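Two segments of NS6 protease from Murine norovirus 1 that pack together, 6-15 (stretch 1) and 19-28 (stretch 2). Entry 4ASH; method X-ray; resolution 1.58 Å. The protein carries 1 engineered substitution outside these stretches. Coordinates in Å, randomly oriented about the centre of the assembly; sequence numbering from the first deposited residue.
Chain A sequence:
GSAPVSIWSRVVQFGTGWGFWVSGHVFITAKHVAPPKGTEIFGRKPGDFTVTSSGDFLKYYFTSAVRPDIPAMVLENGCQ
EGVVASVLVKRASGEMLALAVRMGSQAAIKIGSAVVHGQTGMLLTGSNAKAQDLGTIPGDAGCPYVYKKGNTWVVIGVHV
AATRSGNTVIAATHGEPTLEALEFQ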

# COMPACT_ATOMS: atom_id res chain seq x y z
N SER A 6 12.92 9.08 7.73
CA SER A 6 13.41 7.71 7.70
C SER A 6 12.39 6.73 7.11
O SER A 6 12.74 5.60 6.76
CB SER A 6 13.81 7.25 9.10
OG SER A 6 12.66 7.12 9.93
N ILE A 7 11.14 7.16 7.02
CA ILE A 7 10.08 6.28 6.52
C ILE A 7 10.30 5.93 5.05
O ILE A 7 9.89 4.87 4.58
CB ILE A 7 8.69 6.92 6.71
CG1 ILE A 7 7.59 5.86 6.70
CG2 ILE A 7 8.44 7.99 5.65
CD1 ILE A 7 6.23 6.38 7.13
N TRP A 8 10.94 6.83 4.31
CA TRP A 8 11.11 6.60 2.89
C TRP A 8 12.04 5.44 2.54
O TRP A 8 11.91 4.82 1.49
CB TRP A 8 11.62 7.89 2.22
CG TRP A 8 10.57 8.95 2.13
CD1 TRP A 8 10.36 9.98 3.01
CD2 TRP A 8 9.57 9.06 1.13
NE1 TRP A 8 9.29 10.73 2.60
CE2 TRP A 8 8.78 10.19 1.45
CE3 TRP A 8 9.25 8.32 -0.00
CZ2 TRP A 8 7.71 10.61 0.66
CZ3 TRP A 8 8.18 8.74 -0.80
CH2 TRP A 8 7.43 9.87 -0.46
N SER A 9 12.98 5.11 3.43
CA SER A 9 13.89 4.01 3.13
C SER A 9 13.15 2.67 3.15
O SER A 9 13.68 1.66 2.69
CB SER A 9 15.08 3.98 4.09
OG SER A 9 14.69 3.41 5.32
N ARG A 10 11.91 2.71 3.65
CA ARG A 10 11.01 1.54 3.72
C ARG A 10 10.32 1.27 2.39
O ARG A 10 9.75 0.19 2.19
CB ARG A 10 9.89 1.76 4.75
CG ARG A 10 10.31 1.86 6.21
CD ARG A 10 9.05 2.08 7.05
NE ARG A 10 9.37 2.37 8.44
CZ ARG A 10 9.09 1.57 9.46
NH1 ARG A 10 8.44 0.42 9.27
NH2 ARG A 10 9.44 1.93 10.68
N VAL A 11 10.34 2.25 1.48
CA VAL A 11 9.69 2.13 0.19
C VAL A 11 10.76 1.71 -0.81
O VAL A 11 11.75 2.43 -1.01
CB VAL A 11 9.03 3.46 -0.25
CG1 VAL A 11 8.30 3.28 -1.58
CG2 VAL A 11 8.05 3.95 0.82
N VAL A 12 10.60 0.52 -1.38
CA VAL A 12 11.59 -0.02 -2.33
C VAL A 12 10.93 -0.58 -3.59
O VAL A 12 9.76 -0.96 -3.57
CB VAL A 12 12.48 -1.12 -1.69
CG1 VAL A 12 13.27 -0.56 -0.50
CG2 VAL A 12 11.65 -2.33 -1.26
N GLN A 13 11.68 -0.63 -4.68
CA GLN A 13 11.14 -1.22 -5.90
C GLN A 13 10.87 -2.70 -5.70
O GLN A 13 11.54 -3.38 -4.91
CB GLN A 13 12.08 -0.96 -7.09
CG GLN A 13 12.02 0.48 -7.51
CD GLN A 13 12.67 0.77 -8.86
OE1 GLN A 13 12.12 0.43 -9.91
NE2 GLN A 13 13.80 1.44 -8.82
N PHE A 14 9.85 -3.20 -6.38
CA PHE A 14 9.44 -4.59 -6.23
C PHE A 14 8.62 -4.98 -7.45
O PHE A 14 7.58 -4.39 -7.70
CB PHE A 14 8.61 -4.75 -4.95
CG PHE A 14 8.45 -6.18 -4.52
CD1 PHE A 14 9.55 -6.90 -4.09
CD2 PHE A 14 7.21 -6.80 -4.56
CE1 PHE A 14 9.41 -8.22 -3.69
CE2 PHE A 14 7.06 -8.12 -4.16
CZ PHE A 14 8.17 -8.83 -3.72
N GLY A 15 9.09 -5.97 -8.19
CA GLY A 15 8.40 -6.38 -9.40
C GLY A 15 8.28 -5.19 -10.33
O GLY A 15 9.26 -4.50 -10.60
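Stretch 2, residues 19-28: GFWVSGHVFI

The two stretches are joined first by backbone hydrogen bonds. Gly 19 N donates to Val 12 O at 2.9 Å, and Val 12 N donates to Gly 19 O at 3.1 Å, closing the ring of an antiparallel hydrogen-bonded pair. One step along, Val 11 and Phe 20 form the non-hydrogen-bonded pair, their CA atoms 4.7 Å apart; beyond it, Trp 21 N reaches Arg 10 O at 3.0 Å. The same carbonyl also receives a CA-H...O contact, Phe 20 CA lying 3.3 Å from Arg 10 O.

Arg 10 closes the 3-10 segment 6-10, and its CB points toward stretch 2. The long side chain carries NH1 to Trp 21 O at 3.0 Å, with a weak second bond from NH1 to Val 22 O at 3.1 Å. Both carbonyls lie at the edge of the guanidinium, near its plane, where N-H groups can meet them; arginine thus binds backbone oxygens where the chain leaves strand 19-21.

Strand 19-21 runs against strand 11-14, their N-to-C directions 138° apart, with a closest approach of 5.0 Å between axes. On the sheet face carrying Val 11 and Phe 20, the phenyl ring extends back to stretch 1: Phe 20 CD1 is 3.7 Å from Val 11 CG2, and Phe 20 CZ is 4.0 Å from Ile 7 CG1. These apolar groups suit a buried site.

On the face bearing Val 12, strand 26-28, paired with Phe 20 through Ile 28, brings in Phe 27. Its CE1 lies 3.5 Å from Val 12 CG2, while its edge meets the face of Phe 14, with Phe 27 CE2 3.6 Å from Phe 14 CG and the ring planes at 66°. Glycine suits position 19 because a CB there would clash with Phe 27 CZ.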

# COMPACT_ATOMS: atom_id res chain seq x y z
N GLY A 19 7.04 -1.64 -2.93
CA GLY A 19 6.45 -2.21 -1.73
C GLY A 19 6.98 -1.45 -0.52
O GLY A 19 7.81 -0.54 -0.66
N PHE A 20 6.51 -1.84 0.67
CA PHE A 20 6.76 -1.09 1.89
C PHE A 20 7.04 -2.03 3.05
O PHE A 20 6.26 -2.97 3.29
CB PHE A 20 5.53 -0.24 2.23
CG PHE A 20 5.70 0.65 3.44
CD1 PHE A 20 6.53 1.76 3.39
CD2 PHE A 20 5.03 0.37 4.63
CE1 PHE A 20 6.68 2.59 4.48
CE2 PHE A 20 5.18 1.20 5.73
CZ PHE A 20 5.99 2.30 5.66
N TRP A 21 8.13 -1.78 3.76
CA TRP A 21 8.41 -2.52 4.99
C TRP A 21 7.62 -1.99 6.16
O TRP A 21 7.91 -0.91 6.69
CB TRP A 21 9.91 -2.47 5.33
CG TRP A 21 10.74 -3.22 4.35
CD1 TRP A 21 11.43 -2.70 3.30
CD2 TRP A 21 10.93 -4.63 4.30
NE1 TRP A 21 12.06 -3.71 2.60
CE2 TRP A 21 11.76 -4.91 3.20
CE3 TRP A 21 10.47 -5.70 5.08
CZ2 TRP A 21 12.15 -6.20 2.85
CZ3 TRP A 21 10.86 -6.99 4.74
CH2 TRP A 21 11.68 -7.23 3.63
N VAL A 22 6.59 -2.74 6.56
CA VAL A 22 5.81 -2.39 7.75
C VAL A 22 6.66 -2.62 9.00
O VAL A 22 6.54 -1.90 9.99
CB VAL A 22 4.53 -3.23 7.82
CG1 VAL A 22 3.72 -2.89 9.08
CG2 VAL A 22 3.69 -2.99 6.58
N SER A 23 7.53 -3.62 8.94
CA SER A 23 8.45 -3.92 10.02
C SER A 23 9.65 -4.59 9.41
O SER A 23 9.70 -4.76 8.20
CB SER A 23 7.82 -4.89 11.02
OG SER A 23 7.68 -6.18 10.44
N GLY A 24 10.61 -4.99 10.22
CA GLY A 24 11.73 -5.72 9.68
C GLY A 24 11.36 -7.07 9.10
O GLY A 24 12.16 -7.66 8.35
N HIS A 25 10.17 -7.57 9.47
CA HIS A 25 9.69 -8.89 9.06
C HIS A 25 8.58 -8.83 8.01
O HIS A 25 8.30 -9.84 7.38
CB HIS A 25 9.12 -9.65 10.28
CG HIS A 25 10.13 -9.96 11.35
ND1 HIS A 25 10.70 -11.20 11.49
CD2 HIS A 25 10.65 -9.19 12.34
CE1 HIS A 25 11.54 -11.18 12.51
NE2 HIS A 25 11.53 -9.97 13.05
N VAL A 26 7.94 -7.68 7.85
CA VAL A 26 6.70 -7.63 7.07
C VAL A 26 6.81 -6.63 5.93
O VAL A 26 7.11 -5.46 6.14
CB VAL A 26 5.46 -7.27 7.94
CG1 VAL A 26 4.23 -7.09 7.05
CG2 VAL A 26 5.18 -8.36 8.96
N PHE A 27 6.57 -7.13 4.72
CA PHE A 27 6.67 -6.33 3.50
C PHE A 27 5.35 -6.43 2.76
O PHE A 27 4.86 -7.54 2.49
CB PHE A 27 7.82 -6.87 2.64
CG PHE A 27 8.08 -6.07 1.39
CD1 PHE A 27 8.78 -4.87 1.45
CD2 PHE A 27 7.66 -6.54 0.16
CE1 PHE A 27 9.04 -4.14 0.31
CE2 PHE A 27 7.92 -5.81 -1.00
CZ PHE A 27 8.61 -4.61 -0.92
N ILE A 28 4.75 -5.28 2.45
CA ILE A 28 3.46 -5.26 1.76
C ILE A 28 3.60 -4.63 0.37
O ILE A 28 4.45 -3.76 0.15
CB ILE A 28 2.37 -4.54 2.57
CG1 ILE A 28 2.67 -3.03 2.75
CG2 ILE A 28 2.15 -5.26 3.91
CD1 ILE A 28 1.54 -2.26 3.49